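Cryptic loci regulator 2 (Schizosaccharomyces pombe 972h-, PDB 5IKJ) acts upstream of histone deacetylases to promote transcriptional silencing, being required for deacetylation at the mating-type region and centromere and for nucleosome positioning at heterochromatic loci. Local coordinates at residues N219-K222 with E223-M227; H328-C331 with Q332-N335; R494-E497 with P498-K502; S538-D541 with M542-V546. All blocks are in the same frame, centred on the assembly; numbering follows the deposited sequence.

Contact 1 of 4, residues N219-K222 with E223-M227; sequences NLQK and ENERM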
loop_
_atom_site.group_PDB
_atom_site.type_symbol
_atom_site.label_atom_id
_atom_site.label_comp_id
_atom_site.label_asym_id
_atom_site.label_seq_id
_atom_site.Cartn_x
_atom_site.Cartn_y
_atom_site.Cartn_z
ATOM N N ASN A 219 4.402 -12.695 -8.033
ATOM C CA ASN A 219 4.151 -12.601 -6.597
ATOM C C ASN A 219 4.665 -11.280 -6.034
ATOM O O ASN A 219 3.958 -10.598 -5.282
ATOM C CB ASN A 219 4.794 -13.783 -5.872
ATOM C CG ASN A 219 4.127 -15.104 -6.205
ATOM O OD1 ASN A 219 2.988 -15.138 -6.672
ATOM N ND2 ASN A 219 4.833 -16.203 -5.958
ATOM N N LEU A 220 5.895 -10.901 -6.387
ATOM C CA LEU A 220 6.455 -9.653 -5.878
ATOM C C LEU A 220 5.601 -8.461 -6.298
ATOM O O LEU A 220 5.291 -7.587 -5.481
ATOM C CB LEU A 220 7.895 -9.480 -6.363
ATOM C CG LEU A 220 8.576 -8.170 -5.949
ATOM C CD1 LEU A 220 8.608 -8.016 -4.431
ATOM C CD2 LEU A 220 9.983 -8.089 -6.520
ATOM N N GLN A 221 5.218 -8.408 -7.576
ATOM C CA GLN A 221 4.343 -7.338 -8.045
ATOM C C GLN A 221 3.082 -7.263 -7.195
ATOM O O GLN A 221 2.686 -6.184 -6.740
ATOM C CB GLN A 221 3.993 -7.563 -9.518
ATOM C CG GLN A 221 2.986 -6.574 -10.096
ATOM C CD GLN A 221 3.505 -5.151 -10.126
ATOM O OE1 GLN A 221 4.713 -4.918 -10.110
ATOM N NE2 GLN A 221 2.589 -4.187 -10.171
ATOM N N LYS A 222 2.444 -8.411 -6.961
ATOM C CA LYS A 222 1.229 -8.443 -6.155
ATOM C C LYS A 222 1.491 -7.917 -4.747
ATOM O O LYS A 222 0.718 -7.107 -4.221
ATOM C CB LYS A 222 0.681 -9.871 -6.111
ATOM C CG LYS A 222 -0.766 -9.984 -5.666
ATOM C CD LYS A 222 -1.234 -11.431 -5.738
ATOM C CE LYS A 222 -2.723 -11.563 -5.473
ATOM N NZ LYS A 222 -3.119 -10.990 -4.158
ATOM N N GLU A 223 2.600 -8.325 -4.153
ATOM C CA GLU A 223 2.954 -7.854 -2.831
ATOM C C GLU A 223 3.146 -6.349 -2.833
ATOM O O GLU A 223 2.713 -5.661 -1.919
ATOM C CB GLU A 223 4.233 -8.516 -2.339
ATOM C CG GLU A 223 4.062 -9.945 -1.871
ATOM C CD GLU A 223 5.198 -10.404 -0.980
ATOM O OE1 GLU A 223 6.284 -9.792 -1.028
ATOM O OE2 GLU A 223 5.001 -11.378 -0.227
ATOM N N ASN A 224 3.804 -5.840 -3.866
ATOM C CA ASN A 224 4.049 -4.405 -3.964
ATOM C C ASN A 224 2.749 -3.633 -4.145
ATOM O O ASN A 224 2.574 -2.560 -3.556
ATOM C CB ASN A 224 5.007 -4.120 -5.118
ATOM C CG ASN A 224 6.448 -4.448 -4.775
ATOM O OD1 ASN A 224 6.870 -4.315 -3.627
ATOM N ND2 ASN A 224 7.211 -4.880 -5.771
ATOM N N GLU A 225 1.833 -4.152 -4.963
ATOM C CA GLU A 225 0.535 -3.504 -5.121
ATOM C C GLU A 225 -0.205 -3.435 -3.792
ATOM O O GLU A 225 -0.777 -2.398 -3.438
ATOM C CB GLU A 225 -0.296 -4.249 -6.164
ATOM C CG GLU A 225 0.310 -4.237 -7.555
ATOM C CD GLU A 225 -0.496 -5.042 -8.553
ATOM O OE1 GLU A 225 -1.642 -5.419 -8.231
ATOM O OE2 GLU A 225 0.019 -5.304 -9.659
ATOM N N ARG A 226 -0.166 -4.516 -3.033
ATOM C CA ARG A 226 -0.824 -4.532 -1.745
ATOM C C ARG A 226 -0.132 -3.582 -0.777
ATOM O O ARG A 226 -0.784 -2.938 0.023
ATOM C CB ARG A 226 -0.891 -5.950 -1.184
ATOM C CG ARG A 226 -1.841 -6.852 -1.948
ATOM C CD ARG A 226 -2.207 -8.105 -1.178
ATOM N NE ARG A 226 -1.041 -8.893 -0.825
ATOM C CZ ARG A 226 -0.548 -8.973 0.400
ATOM N NH1 ARG A 226 0.522 -9.704 0.629
ATOM N NH2 ARG A 226 -1.128 -8.329 1.396
ATOM N N MET A 227 1.184 -3.485 -0.852
ATOM C CA MET A 227 1.896 -2.583 0.037
ATOM C C MET A 227 1.467 -1.152 -0.230
ATOM O O MET A 227 1.229 -0.393 0.693
ATOM C CB MET A 227 3.399 -2.702 -0.126
ATOM C CG MET A 227 4.161 -1.775 0.796
ATOM S SD MET A 227 5.922 -2.056 0.737
ATOM C CE MET A 227 6.236 -1.768 -0.990
#

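Contact 2 of 4, residues H328-C331 with Q332-N335; sequences HSIC and QTWN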
loop_
_atom_site.group_PDB
_atom_site.type_symbol
_atom_site.label_atom_id
_atom_site.label_comp_id
_atom_site.label_asym_id
_atom_site.label_seq_id
_atom_site.Cartn_x
_atom_site.Cartn_y
_atom_site.Cartn_z
ATOM N N HIS A 328 8.300 -6.812 25.130
ATOM C CA HIS A 328 9.449 -5.951 25.395
ATOM C C HIS A 328 10.532 -6.143 24.341
ATOM O O HIS A 328 11.172 -5.176 23.912
ATOM C CB HIS A 328 10.006 -6.238 26.790
ATOM C CG HIS A 328 11.271 -5.499 27.100
ATOM N ND1 HIS A 328 11.284 -4.189 27.527
ATOM C CD2 HIS A 328 12.567 -5.889 27.047
ATOM C CE1 HIS A 328 12.532 -3.804 27.724
ATOM N NE2 HIS A 328 13.330 -4.816 27.440
ATOM N N SER A 329 10.748 -7.387 23.908
ATOM C CA SER A 329 11.807 -7.665 22.943
ATOM C C SER A 329 11.469 -7.105 21.567
ATOM O O SER A 329 12.343 -6.571 20.877
ATOM C CB SER A 329 12.051 -9.172 22.863
ATOM O OG SER A 329 13.178 -9.466 22.057
ATOM N N ILE A 330 10.205 -7.214 21.153
ATOM C CA ILE A 330 9.810 -6.740 19.831
ATOM C C ILE A 330 9.862 -5.219 19.773
ATOM O O ILE A 330 10.286 -4.638 18.768
ATOM C CB ILE A 330 8.409 -7.269 19.474
ATOM C CG1 ILE A 330 8.400 -8.799 19.476
ATOM C CG2 ILE A 330 7.973 -6.747 18.109
ATOM C CD1 ILE A 330 7.012 -9.404 19.450
ATOM N N CYS A 331 9.434 -4.552 20.842
ATOM C CA CYS A 331 9.340 -3.099 20.860
ATOM C C CYS A 331 10.687 -2.416 21.060
ATOM O O CYS A 331 10.723 -1.200 21.277
ATOM C CB CYS A 331 8.359 -2.659 21.948
ATOM S SG CYS A 331 6.668 -3.213 21.627
ATOM N N GLN A 332 11.786 -3.167 20.995
ATOM C CA GLN A 332 13.122 -2.598 20.935
ATOM C C GLN A 332 13.723 -2.688 19.541
ATOM O O GLN A 332 14.840 -2.203 19.331
ATOM C CB GLN A 332 14.049 -3.297 21.936
ATOM C CG GLN A 332 13.733 -2.997 23.387
ATOM C CD GLN A 332 14.916 -3.251 24.300
ATOM O OE1 GLN A 332 15.713 -4.158 24.063
ATOM N NE2 GLN A 332 15.044 -2.438 25.341
ATOM N N THR A 333 13.018 -3.288 18.589
ATOM C CA THR A 333 13.549 -3.509 17.255
ATOM C C THR A 333 13.041 -2.449 16.284
ATOM O O THR A 333 12.176 -1.629 16.602
ATOM C CB THR A 333 13.173 -4.902 16.739
ATOM O OG1 THR A 333 11.751 -4.986 16.580
ATOM C CG2 THR A 333 13.645 -5.982 17.696
ATOM N N TRP A 334 13.607 -2.476 15.078
ATOM C CA TRP A 334 13.113 -1.677 13.964
ATOM C C TRP A 334 13.600 -2.316 12.674
ATOM O O TRP A 334 14.659 -2.949 12.645
ATOM C CB TRP A 334 13.576 -0.217 14.052
ATOM C CG TRP A 334 15.067 -0.036 14.012
ATOM C CD1 TRP A 334 15.923 -0.049 15.075
ATOM C CD2 TRP A 334 15.874 0.199 12.850
ATOM N NE1 TRP A 334 17.212 0.159 14.647
ATOM C CE2 TRP A 334 17.209 0.314 13.287
ATOM C CE3 TRP A 334 15.597 0.322 11.486
ATOM C CZ2 TRP A 334 18.265 0.546 12.406
ATOM C CZ3 TRP A 334 16.648 0.551 10.613
ATOM C CH2 TRP A 334 17.964 0.660 11.077
ATOM N N ASN A 335 12.815 -2.155 11.610
ATOM C CA ASN A 335 13.187 -2.720 10.318
ATOM C C ASN A 335 12.563 -1.908 9.194
ATOM O O ASN A 335 11.363 -1.619 9.224
ATOM C CB ASN A 335 12.756 -4.190 10.217
ATOM C CG ASN A 335 11.267 -4.385 10.428
ATOM O OD1 ASN A 335 10.756 -4.192 11.531
ATOM N ND2 ASN A 335 10.567 -4.795 9.376
#

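Contact 3 of 4, residues R494-E497 with P498-K502; sequences RWYE and PWFVK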
loop_
_atom_site.group_PDB
_atom_site.type_symbol
_atom_site.label_atom_id
_atom_site.label_comp_id
_atom_site.label_asym_id
_atom_site.label_seq_id
_atom_site.Cartn_x
_atom_site.Cartn_y
_atom_site.Cartn_z
ATOM N N ARG A 494 4.507 7.601 16.253
ATOM C CA ARG A 494 3.379 8.044 15.450
ATOM C C ARG A 494 2.688 9.241 16.089
ATOM O O ARG A 494 2.662 9.396 17.312
ATOM C CB ARG A 494 2.359 6.922 15.284
ATOM C CG ARG A 494 2.796 5.766 14.402
ATOM C CD ARG A 494 1.690 4.721 14.308
ATOM N NE ARG A 494 0.414 5.321 13.929
ATOM C CZ ARG A 494 -0.729 4.654 13.816
ATOM N NH1 ARG A 494 -0.772 3.350 14.048
ATOM N NH2 ARG A 494 -1.834 5.297 13.468
ATOM N N TRP A 495 2.122 10.090 15.238
ATOM C CA TRP A 495 1.128 11.065 15.658
ATOM C C TRP A 495 -0.251 10.435 15.514
ATOM O O TRP A 495 -0.561 9.841 14.477
ATOM C CB TRP A 495 1.225 12.338 14.817
ATOM C CG TRP A 495 0.150 13.352 15.087
ATOM C CD1 TRP A 495 0.209 14.399 15.961
ATOM C CD2 TRP A 495 -1.142 13.421 14.468
ATOM N NE1 TRP A 495 -0.966 15.113 15.925
ATOM C CE2 TRP A 495 -1.811 14.532 15.018
ATOM C CE3 TRP A 495 -1.798 12.647 13.507
ATOM C CZ2 TRP A 495 -3.103 14.890 14.637
ATOM C CZ3 TRP A 495 -3.082 13.004 13.129
ATOM C CH2 TRP A 495 -3.720 14.115 13.693
ATOM N N TYR A 496 -1.066 10.552 16.556
ATOM C CA TYR A 496 -2.407 9.992 16.555
ATOM C C TYR A 496 -3.442 11.108 16.548
ATOM O O TYR A 496 -3.226 12.186 17.110
ATOM C CB TYR A 496 -2.631 9.083 17.769
ATOM C CG TYR A 496 -1.748 7.857 17.800
ATOM C CD1 TYR A 496 -2.049 6.741 17.032
ATOM C CD2 TYR A 496 -0.620 7.812 18.606
ATOM C CE1 TYR A 496 -1.246 5.617 17.061
ATOM C CE2 TYR A 496 0.188 6.693 18.642
ATOM C CZ TYR A 496 -0.131 5.599 17.867
ATOM O OH TYR A 496 0.669 4.480 17.897
ATOM N N GLU A 497 -4.572 10.833 15.904
ATOM C CA GLU A 497 -5.653 11.799 15.852
ATOM C C GLU A 497 -6.052 12.184 17.278
ATOM O O GLU A 497 -5.905 11.382 18.207
ATOM C CB GLU A 497 -6.850 11.228 15.086
ATOM C CG GLU A 497 -6.604 11.020 13.588
ATOM C CD GLU A 497 -5.687 9.848 13.296
ATOM O OE1 GLU A 497 -5.375 9.084 14.234
ATOM O OE2 GLU A 497 -5.276 9.689 12.128
ATOM N N PRO A 498 -6.544 13.408 17.485
ATOM C CA PRO A 498 -6.724 13.890 18.867
ATOM C C PRO A 498 -7.701 13.062 19.683
ATOM O O PRO A 498 -7.568 13.006 20.913
ATOM C CB PRO A 498 -7.215 15.331 18.674
ATOM C CG PRO A 498 -7.806 15.361 17.307
ATOM C CD PRO A 498 -7.028 14.377 16.489
ATOM N N TRP A 499 -8.674 12.413 19.045
ATOM C CA TRP A 499 -9.605 11.547 19.760
ATOM C C TRP A 499 -9.053 10.145 19.980
ATOM O O TRP A 499 -9.657 9.369 20.729
ATOM C CB TRP A 499 -10.926 11.443 18.994
ATOM C CG TRP A 499 -10.782 10.804 17.641
ATOM C CD1 TRP A 499 -10.675 9.468 17.370
ATOM C CD2 TRP A 499 -10.728 11.473 16.376
ATOM N NE1 TRP A 499 -10.556 9.267 16.017
ATOM C CE2 TRP A 499 -10.587 10.482 15.383
ATOM C CE3 TRP A 499 -10.786 12.814 15.985
ATOM C CZ2 TRP A 499 -10.504 10.789 14.027
ATOM C CZ3 TRP A 499 -10.703 13.118 14.638
ATOM C CH2 TRP A 499 -10.563 12.110 13.676
ATOM N N PHE A 500 -7.923 9.811 19.355
ATOM C CA PHE A 500 -7.466 8.427 19.313
ATOM C C PHE A 500 -7.077 7.906 20.691
ATOM O O PHE A 500 -7.209 6.705 20.953
ATOM C CB PHE A 500 -6.284 8.309 18.351
ATOM C CG PHE A 500 -5.948 6.897 17.968
ATOM C CD1 PHE A 500 -6.644 6.256 16.957
ATOM C CD2 PHE A 500 -4.930 6.214 18.609
ATOM C CE1 PHE A 500 -6.334 4.958 16.599
ATOM C CE2 PHE A 500 -4.616 4.917 18.254
ATOM C CZ PHE A 500 -5.317 4.290 17.247
ATOM N N VAL A 501 -6.599 8.775 21.581
ATOM C CA VAL A 501 -6.054 8.342 22.865
ATOM C C VAL A 501 -6.487 9.333 23.937
ATOM O O VAL A 501 -6.002 10.471 23.965
ATOM C CB VAL A 501 -4.524 8.226 22.843
ATOM C CG1 VAL A 501 -4.040 7.464 24.069
ATOM C CG2 VAL A 501 -4.048 7.556 21.566
ATOM N N LYS A 502 -7.386 8.907 24.818
ATOM C CA LYS A 502 -7.605 9.612 26.072
ATOM C C LYS A 502 -6.355 9.463 26.932
ATOM O O LYS A 502 -5.906 8.341 27.192
ATOM C CB LYS A 502 -8.833 9.052 26.789
ATOM C CG LYS A 502 -8.719 7.572 27.127
ATOM C CD LYS A 502 -9.964 7.030 27.801
ATOM C CE LYS A 502 -9.768 5.570 28.166
ATOM N NZ LYS A 502 -10.941 4.991 28.870
#

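Contact 4 of 4, residues S538-D541 with M542-V546; sequences SEID and MVSAV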
loop_
_atom_site.group_PDB
_atom_site.type_symbol
_atom_site.label_atom_id
_atom_site.label_comp_id
_atom_site.label_asym_id
_atom_site.label_seq_id
_atom_site.Cartn_x
_atom_site.Cartn_y
_atom_site.Cartn_z
ATOM N N SER A 538 -14.313 -17.569 9.812
ATOM C CA SER A 538 -15.592 -17.858 10.431
ATOM C C SER A 538 -16.084 -16.681 11.234
ATOM O O SER A 538 -17.279 -16.446 11.335
ATOM C CB SER A 538 -15.476 -19.072 11.346
ATOM O OG SER A 538 -15.248 -20.243 10.599
ATOM N N GLU A 539 -15.150 -15.941 11.811
ATOM C CA GLU A 539 -15.515 -14.803 12.646
ATOM C C GLU A 539 -16.043 -13.636 11.819
ATOM O O GLU A 539 -16.923 -12.901 12.283
ATOM C CB GLU A 539 -14.307 -14.356 13.471
ATOM C CG GLU A 539 -14.652 -13.445 14.639
ATOM C CD GLU A 539 -15.150 -14.206 15.854
ATOM O OE1 GLU A 539 -15.030 -15.449 15.876
ATOM O OE2 GLU A 539 -15.661 -13.558 16.791
ATOM N N ILE A 540 -15.527 -13.448 10.603
ATOM C CA ILE A 540 -15.862 -12.294 9.773
ATOM C C ILE A 540 -16.668 -12.687 8.541
ATOM O O ILE A 540 -16.926 -11.836 7.683
ATOM C CB ILE A 540 -14.596 -11.519 9.360
ATOM C CG1 ILE A 540 -13.768 -12.310 8.335
ATOM C CG2 ILE A 540 -13.746 -11.197 10.581
ATOM C CD1 ILE A 540 -12.692 -11.487 7.654
ATOM N N ASP A 541 -17.072 -13.954 8.425
ATOM C CA ASP A 541 -17.651 -14.442 7.176
ATOM C C ASP A 541 -18.804 -13.562 6.707
ATOM O O ASP A 541 -18.944 -13.296 5.508
ATOM C CB ASP A 541 -18.124 -15.887 7.348
ATOM C CG ASP A 541 -18.234 -16.632 6.027
ATOM O OD1 ASP A 541 -18.589 -16.003 5.008
ATOM O OD2 ASP A 541 -17.962 -17.852 6.011
ATOM N N MET A 542 -19.638 -13.097 7.636
ATOM C CA MET A 542 -20.812 -12.312 7.270
ATOM C C MET A 542 -20.559 -10.811 7.334
ATOM O O MET A 542 -21.069 -10.063 6.492
ATOM C CB MET A 542 -21.989 -12.661 8.187
ATOM C CG MET A 542 -22.152 -14.151 8.493
ATOM S SD MET A 542 -22.167 -15.208 7.032
ATOM C CE MET A 542 -23.421 -14.412 6.034
ATOM N N VAL A 543 -19.768 -10.354 8.304
ATOM C CA VAL A 543 -19.753 -8.935 8.638
ATOM C C VAL A 543 -18.836 -8.159 7.701
ATOM O O VAL A 543 -19.173 -7.055 7.259
ATOM C CB VAL A 543 -19.343 -8.757 10.113
ATOM C CG1 VAL A 543 -19.401 -7.287 10.521
ATOM C CG2 VAL A 543 -20.231 -9.610 11.026
ATOM N N SER A 544 -17.678 -8.722 7.371
ATOM C CA SER A 544 -16.611 -7.941 6.760
ATOM C C SER A 544 -17.000 -7.439 5.372
ATOM O O SER A 544 -17.834 -8.029 4.678
ATOM C CB SER A 544 -15.335 -8.776 6.669
ATOM O OG SER A 544 -15.561 -9.963 5.934
ATOM N N ALA A 545 -16.384 -6.326 4.978
ATOM C CA ALA A 545 -16.510 -5.822 3.621
ATOM C C ALA A 545 -15.807 -6.760 2.644
ATOM O O ALA A 545 -14.912 -7.528 3.011
ATOM C CB ALA A 545 -15.921 -4.414 3.512
ATOM N N VAL A 546 -16.221 -6.686 1.384
ATOM C CA VAL A 546 -15.713 -7.560 0.334
ATOM C C VAL A 546 -15.041 -6.709 -0.733
ATOM O O VAL A 546 -15.528 -5.626 -1.079
ATOM C CB VAL A 546 -16.840 -8.426 -0.267
ATOM C CG1 VAL A 546 -16.351 -9.195 -1.487
ATOM C CG2 VAL A 546 -17.368 -9.393 0.786
#

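Contact 1 of 4, residues N219-K222 with E223-M227
E223, N224, E225 and R226 give their backbone N-H groups to the carbonyls of N219, L220, Q221 and K222, an unbroken run of alpha-helical bonds within helix 214-237 in which E225 N lies 2.8 Å from Q221 O. Q221 and E225 are tied a second time through their side chains: Q221 NE2 donates to E225 OE2 at 2.8 Å, with an N-H...O angle of 157°. The bond leaves close to the plane of the Q221 amide and arrives on the anti lone pair of OE2, the one directed away from OE1, while the amide and carboxylate planes stand 70° apart. Q221 CG, anti to the backbone N, comes to 3.3 Å from E225 OE2, and the bend at chi2 (64°) brings the amide to the carboxylate. The buried carboxylate has further donors, H66 NE2 on OE2 and A71 N on OE1; with both oxygens held its rotation is fixed, and its negative charge is probably favoured. On another side of the helix the isobutyl end of L220 lies against the amide of N224, L220 CG to N224 ND2 3.6 Å. K222 and R226 run near each other, and K222 NZ stays 4.5 Å from R226 NE. R226 NH2 bonds to the backbone of a chain of another protein, and R226 makes a cation-pi contact with an aromatic side chain of it. Side-chain pairing of residues four apart is typical of an alpha-helix, here one whose Q221 touches C205, beside the zinc ligands C204 and C206.

Contact 2 of 4, residues H328-C331 with Q332-N335
T333 meets I330 through two hydrogen bonds that end on the same carbonyl oxygen. The shorter comes from the hydroxyl, T333 OG1 to I330 O at 2.7 Å, and falls in the carbonyl plane on a lone pair. The second runs from T333 N to I330 O at 3.1 Å, from well above that plane, so the two donors come in from distinct directions. A chi1 of 65° places OG1 between the backbone N and the carbonyl carbon of T333, turned back to the helix end. One residue earlier, Q332 N makes a weak bond to S329 O at 3.5 Å. Van der Waals contacts fill in the rest. T333 CG2 sits 3.5 Å from S329 O, and Q332 CG lies 3.4 Å from H328 O. That same CG is on the side of one face of the H328 imidazole, while the Q332 amide approaches the far end of the ring, Q332 NE2 to H328 NE2 3.6 Å, with the two planes 42° apart. Neighbouring elements complete the junction: I330 packs on V247 and, with T333, on helix 518-522, and W334 meets F488 edge-to-face. Backbone bonds from Q332 and W334 to E513 bring in the parallel strand 513-514. Residues I330 to T333 form a type I beta turn, the tight connection by which helix 325-330 passes directly into strand 333-340 of the mixed sheet.

Contact 3 of 4, residues R494-E497 with P498-K502
Y496 and F500 lay their rings almost parallel, 8° apart, but slid so far that they barely overlap; the centroids are 4.8 Å apart. Contact runs along the CD1-CE1 side of Y496 against CD2-CE2 of F500, closest at Y496 CD1 to F500 CD2, 3.3 Å. Beyond this pair Y496 CE1 stands 3.4 Å above the guanidinium plane of R494, over its centre, and Y496 OH bonds to E387. A different geometry joins E497 and W499. E497 CB lies over the face of the six-membered ring of W499 in a CH-pi contact, 3.8 Å from its centroid and 13° off the normal. The indole reaches back there because W499 CG stands between its own backbone N and carbonyl carbon (chi1 63°). The E497 carboxylate turns to R462 of helix 461-469, with which OE2 forms a salt bridge. W495 CH2 touches P498 CD at 4.3 Å. In the backbone, F500 N donates to E497 O at 2.8 Å, from above the carbonyl plane. This bond closes the type I beta turn E497-F500, with P498 at its second position; the turn lies in the loop after strand 491-494, its aromatic side chains wedged against P311 and helix 278-285.

Contact 4 of 4, residues S538-D541 with M542-V546
I540 O is held by the backbone N of S544, and probably by the hydroxyl of the same serine too. The backbone bond, S544 N to I540 O, is 3.2 Å long and nearly straight at 170°, its donor tilted 22° from the carbonyl plane. S544 OG comes to 2.9 Å from I540 O, though the position of this hydroxyl is less sure, since it is modelled too close to an atom elsewhere. With OG set between the backbone N and carbonyl carbon (chi1 57°), the serine faces back to the isoleucine. S544 CB lies 3.9 Å from I540 CD1 and as far from I540 CB, an apolar contact beside the polar one. The five residues I540 to S544 form an alpha-turn, a single loop closed by a bond from the fifth residue to the first, through which the chain leaves helix 531-540 for the C-terminal tail. Within the turn M542 bends at chi2 and chi3 and folds its thioether back over the preceding peptide, M542 SD to D541 C 3.8 Å. The carboxylate of D541 is directed to a chain of another protein, where a basic side chain pairs with OD1. I540 packs on N265 of strand 255-266 and on Q289 and H291 of strand 288-294, and backbone bonds of V543 with N268 and of A545 with L266 hold the tail at the end of strand 255-266.

Contact 1 is a surface contact and the nearest to the chain's centre; the other three are partly buried and 21 to 23 Å from it. Contact 1 alone lies wholly inside one helix, so regular backbone bonds repeat along it and side chains merely supplement them. Contacts 2 and 4 both follow a helix: in each a hydroxyl residue returns to a carbonyl in the helix end region, I330 in one and I540 in the other, but contact 2 enters a strand and contact 4 a tail. Contact 3 adds aromatic contacts to a single backbone turn bond. Contacts 1 and 4 meet another protein chain through charged side chains, whereas contact 3 is untouched by one. None touches another; contacts 2 and 3 have centres 22 Å apart.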